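Local coordinates for paenibacillus xanthan lyase (Paenibacillus, PDB 6F2P), which cleaves xanthan as a lyase, by eliminative breakage of the terminal mannosyl-glucuronosyl linkage in its side chains, at residues N35-T40 with A81-T86; D688-V693 with S744-F749. All blocks are in the same frame, centred on the assembly; numbering follows the deposited sequence.

Contact 1 (N35-T40 with A81-T86)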
# COMPACT_ATOMS: atom_id res chain seq x y z
N ASN A 35 -17.39 -43.13 8.90
CA ASN A 35 -18.76 -43.13 9.40
C ASN A 35 -19.57 -41.96 8.83
O ASN A 35 -20.67 -42.17 8.30
CB ASN A 35 -18.77 -43.11 10.93
CG ASN A 35 -20.15 -42.79 11.49
OD1 ASN A 35 -21.07 -43.60 11.39
ND2 ASN A 35 -20.29 -41.61 12.07
N ALA A 36 -19.04 -40.75 8.93
CA ALA A 36 -19.71 -39.57 8.39
C ALA A 36 -20.07 -39.75 6.92
O ALA A 36 -21.19 -39.42 6.49
CB ALA A 36 -18.85 -38.35 8.58
N ILE A 37 -19.14 -40.30 6.15
CA ILE A 37 -19.37 -40.59 4.74
C ILE A 37 -20.51 -41.58 4.55
O ILE A 37 -21.39 -41.39 3.70
CB ILE A 37 -18.09 -41.13 4.08
CG1 ILE A 37 -17.05 -40.01 3.97
CG2 ILE A 37 -18.39 -41.72 2.72
CD1 ILE A 37 -15.70 -40.46 3.43
N THR A 38 -20.49 -42.64 5.36
CA THR A 38 -21.51 -43.69 5.29
C THR A 38 -22.90 -43.14 5.61
O THR A 38 -23.86 -43.35 4.86
CB THR A 38 -21.20 -44.83 6.25
OG1 THR A 38 -19.90 -45.37 5.97
CG2 THR A 38 -22.25 -45.92 6.14
N VAL A 39 -22.99 -42.43 6.73
CA VAL A 39 -24.27 -41.88 7.18
C VAL A 39 -24.88 -40.94 6.14
O VAL A 39 -26.07 -41.05 5.82
CB VAL A 39 -24.11 -41.14 8.52
CG1 VAL A 39 -25.37 -40.38 8.87
CG2 VAL A 39 -23.76 -42.12 9.62
N THR A 40 -24.05 -40.04 5.61
CA THR A 40 -24.50 -39.09 4.60
C THR A 40 -25.06 -39.81 3.37
O THR A 40 -26.13 -39.47 2.87
CB THR A 40 -23.37 -38.12 4.18
OG1 THR A 40 -23.09 -37.21 5.25
CG2 THR A 40 -23.77 -37.31 2.97
N ALA A 81 -21.80 -42.42 -4.17
CA ALA A 81 -20.64 -42.99 -4.84
C ALA A 81 -19.42 -43.03 -3.91
O ALA A 81 -18.64 -43.98 -3.93
CB ALA A 81 -20.32 -42.21 -6.11
N LEU A 82 -19.27 -42.00 -3.07
CA LEU A 82 -18.16 -41.92 -2.15
C LEU A 82 -18.19 -43.07 -1.15
O LEU A 82 -17.20 -43.77 -0.97
CB LEU A 82 -18.14 -40.58 -1.42
CG LEU A 82 -16.92 -40.30 -0.52
CD1 LEU A 82 -15.61 -40.38 -1.28
CD2 LEU A 82 -17.03 -38.94 0.17
N ALA A 83 -19.33 -43.26 -0.49
CA ALA A 83 -19.46 -44.35 0.47
C ALA A 83 -19.30 -45.68 -0.25
O ALA A 83 -18.68 -46.61 0.27
CB ALA A 83 -20.79 -44.30 1.20
N TYR A 84 -19.85 -45.76 -1.45
CA TYR A 84 -19.75 -46.97 -2.25
C TYR A 84 -18.31 -47.42 -2.42
O TYR A 84 -18.03 -48.62 -2.43
CB TYR A 84 -20.39 -46.78 -3.62
CG TYR A 84 -20.21 -47.99 -4.50
CD1 TYR A 84 -20.93 -49.15 -4.25
CD2 TYR A 84 -19.31 -47.99 -5.55
CE1 TYR A 84 -20.76 -50.28 -5.04
CE2 TYR A 84 -19.13 -49.10 -6.35
CZ TYR A 84 -19.87 -50.25 -6.08
OH TYR A 84 -19.71 -51.37 -6.86
N THR A 85 -17.39 -46.46 -2.53
CA THR A 85 -16.00 -46.76 -2.84
C THR A 85 -15.05 -46.54 -1.67
O THR A 85 -13.84 -46.66 -1.82
CB THR A 85 -15.49 -45.92 -4.01
OG1 THR A 85 -15.60 -44.53 -3.68
CG2 THR A 85 -16.30 -46.18 -5.25
N THR A 86 -15.59 -46.19 -0.51
CA THR A 86 -14.76 -45.87 0.65
C THR A 86 -14.38 -47.12 1.43
O THR A 86 -15.24 -47.82 1.98
CB THR A 86 -15.44 -44.83 1.58
OG1 THR A 86 -15.54 -43.58 0.90
CG2 THR A 86 -14.62 -44.64 2.85
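Leu82 turns toward helix 28-46 with CG anti to its backbone N (chi1 -174°), and its branch meets Ile37 at about a right angle. CD2 comes within 3.8 Å of CD1 of Ile37, while CG of Leu82 rests against CG2 of Ile37. Next comes Ala83, whose single methyl lets the backbones close in: its CA lies 5.3 Å from CA of Thr38. Ile37 CG2, anti to its own N, approaches Ala83 CA at 3.6 Å, so a beta-branched chain suits a site where one methyl must meet the opposing backbone and another Leu82. This is a helix-to-helix contact within the alpha-helical domain of a family 8 polysaccharide lyase, the two short segments crossing at -129° with axes 8.5 Å apart. At the side of the contact, the hydroxyl of Thr38 is hydrogen-bonded to Ser89 OG and to the carbonyl of Val34. The side chain of Tyr84 packs on helix 95-111 instead. Thr86, no longer helical, meets Ile37 tip to tip, OG1 lying 3.9 Å from its CG2. That hydroxyl donates to Leu82 O, from above the carbonyl plane, which lets it sit beside aliphatic carbons; the same oxygen also accepts from Thr85 N.

Contact 2 (D688-V693 with S744-F749)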
# COMPACT_ATOMS: atom_id res chain seq x y z
N ASP A 688 24.97 3.69 13.72
CA ASP A 688 24.26 4.03 12.49
C ASP A 688 22.85 4.56 12.68
O ASP A 688 22.27 4.51 13.77
CB ASP A 688 24.23 2.83 11.53
CG ASP A 688 23.73 1.56 12.19
OD1 ASP A 688 22.63 1.58 12.80
OD2 ASP A 688 24.43 0.53 12.11
N PHE A 689 22.30 5.08 11.60
CA PHE A 689 20.98 5.67 11.61
C PHE A 689 20.27 5.27 10.33
O PHE A 689 20.75 5.56 9.23
CB PHE A 689 21.09 7.19 11.69
CG PHE A 689 19.84 7.86 12.12
CD1 PHE A 689 18.79 8.02 11.25
CD2 PHE A 689 19.72 8.34 13.41
CE1 PHE A 689 17.62 8.65 11.66
CE2 PHE A 689 18.57 8.96 13.83
CZ PHE A 689 17.52 9.12 12.96
N GLU A 690 19.14 4.59 10.46
CA GLU A 690 18.41 4.12 9.29
C GLU A 690 17.05 4.78 9.17
O GLU A 690 16.36 5.01 10.17
CB GLU A 690 18.28 2.60 9.33
CG GLU A 690 17.46 2.05 8.20
CD GLU A 690 17.26 0.55 8.31
OE1 GLU A 690 17.63 -0.04 9.34
OE2 GLU A 690 16.72 -0.03 7.35
N ILE A 691 16.67 5.11 7.95
CA ILE A 691 15.38 5.73 7.69
C ILE A 691 14.59 4.98 6.62
O ILE A 691 15.12 4.61 5.57
CB ILE A 691 15.54 7.19 7.25
CG1 ILE A 691 16.27 7.98 8.33
CG2 ILE A 691 14.18 7.82 6.96
CD1 ILE A 691 17.57 8.58 7.86
N SER A 692 13.31 4.74 6.89
CA SER A 692 12.43 4.10 5.92
C SER A 692 11.34 5.08 5.50
O SER A 692 10.70 5.70 6.35
CB SER A 692 11.81 2.84 6.51
OG SER A 692 11.05 2.14 5.53
N VAL A 693 11.15 5.23 4.19
CA VAL A 693 10.17 6.18 3.67
C VAL A 693 9.23 5.54 2.66
O VAL A 693 9.65 4.71 1.85
CB VAL A 693 10.87 7.35 2.96
CG1 VAL A 693 9.87 8.46 2.63
CG2 VAL A 693 11.98 7.88 3.82
N SER A 744 8.25 0.68 0.34
CA SER A 744 9.20 1.37 1.20
C SER A 744 10.61 1.49 0.62
O SER A 744 11.13 0.55 0.02
CB SER A 744 9.27 0.67 2.55
OG SER A 744 8.05 0.82 3.25
N TYR A 745 11.21 2.67 0.82
CA TYR A 745 12.59 2.95 0.44
C TYR A 745 13.45 3.22 1.67
O TYR A 745 13.10 4.07 2.50
CB TYR A 745 12.62 4.17 -0.45
CG TYR A 745 11.69 4.09 -1.63
CD1 TYR A 745 10.38 4.57 -1.56
CD2 TYR A 745 12.11 3.53 -2.82
CE1 TYR A 745 9.53 4.50 -2.64
CE2 TYR A 745 11.27 3.46 -3.91
CZ TYR A 745 9.98 3.94 -3.82
OH TYR A 745 9.15 3.85 -4.91
N LYS A 746 14.58 2.53 1.79
CA LYS A 746 15.42 2.63 2.98
C LYS A 746 16.83 3.16 2.70
O LYS A 746 17.40 2.92 1.64
CB LYS A 746 15.52 1.28 3.71
CG LYS A 746 14.24 0.87 4.44
CD LYS A 746 14.33 -0.58 4.91
CE LYS A 746 13.09 -1.01 5.69
NZ LYS A 746 11.83 -0.76 4.94
N VAL A 747 17.37 3.89 3.68
CA VAL A 747 18.75 4.36 3.63
C VAL A 747 19.35 4.25 5.03
O VAL A 747 18.69 4.55 6.02
CB VAL A 747 18.84 5.81 3.09
CG1 VAL A 747 18.09 6.78 3.98
CG2 VAL A 747 20.30 6.24 2.94
N LYS A 748 20.59 3.79 5.12
CA LYS A 748 21.26 3.66 6.41
C LYS A 748 22.58 4.43 6.41
O LYS A 748 23.50 4.14 5.64
CB LYS A 748 21.47 2.18 6.78
CG LYS A 748 22.21 1.98 8.10
CD LYS A 748 21.87 0.65 8.76
CE LYS A 748 22.20 -0.53 7.86
NZ LYS A 748 22.07 -1.85 8.55
N PHE A 749 22.65 5.41 7.30
CA PHE A 749 23.82 6.27 7.40
C PHE A 749 24.77 5.79 8.49
O PHE A 749 24.34 5.18 9.47
CB PHE A 749 23.36 7.69 7.71
CG PHE A 749 22.73 8.40 6.55
CD1 PHE A 749 23.52 9.05 5.61
CD2 PHE A 749 21.35 8.43 6.40
CE1 PHE A 749 22.94 9.72 4.54
CE2 PHE A 749 20.76 9.09 5.33
CZ PHE A 749 21.55 9.74 4.40
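Strands 688-693 and 744-749 run antiparallel, and three hydrogen-bonded pairs, Phe689 with Phe749, Ile691 with Val747 and Val693 with Tyr745, supply six backbone bonds. Ile691 N reaches Val747 O at 2.8 Å, nearly along the C=O axis. These six side chains share one face, where aromatic and branched aliphatic groups suit burial. Phe749 places CG beside its backbone N (chi1 -73°), and the edge of its ring receives Ile691 CD1, 4.1 Å from CD2. Phe689 instead has CG anti to N (chi1 -162°), which leads its ring away from the partner strand; Ile691 CG1 lies in plane at its edge. Val747 holds CG1 in the crowded position between N and the carbonyl carbon, facing Ile691 CB at 4.2 Å.

The opposite face is polar. Lys746 stays extended to CE, then bends at chi4 (53°), bringing NZ within 3.1 Å of Ser692 OG and into a salt bridge with Asp461. Glu690, extended from a CG anti to N, crosses it obliquely, with OE2 3.5 Å from CD of Lys746. Ser692 is small enough to fit beside the lysine, and its OG bonds with Thr460 OG1 and Asp461 O. An alanine in place of Lys746 would remove the salt bridge to Asp461 and would probably loosen the packing against Glu690 and Ser692. Lys748, bent at chi3, lays CD 4.0 Å from CG of Asp688, the charged ends themselves not touching.

Phe733 and Val735 of strand 731-736 lie against the apolar face, whereas strand 457-462 of the super-sandwich domain meets the polar one: this is an antiparallel beta-sandwich, its inner face packed and its outer face joined to the neighbouring domain, consistent with the C-terminal beta-sandwich of family 8 polysaccharide lyases.

Both segments of contact 1 precede those of contact 2 in the sequence, and the two do not touch: their centres lie 60 Å apart and their nearest atoms about 47 Å. They also sit differently in the molecule: the centre of contact 1 is about 47 Å, and that of contact 2 about 18 Å, from the centre of the chain. One joins two helices by apolar packing; the other pairs strands and reaches a second domain through polar side chains. In family 8 lyases substrate generally binds in a cleft between the helical and super-sandwich domains; nothing here places either contact in that cleft. A solvent-like MPD molecule lies about 3 Å from the Glu690 side chain, and a calcium ion about 11 Å from that of Tyr745.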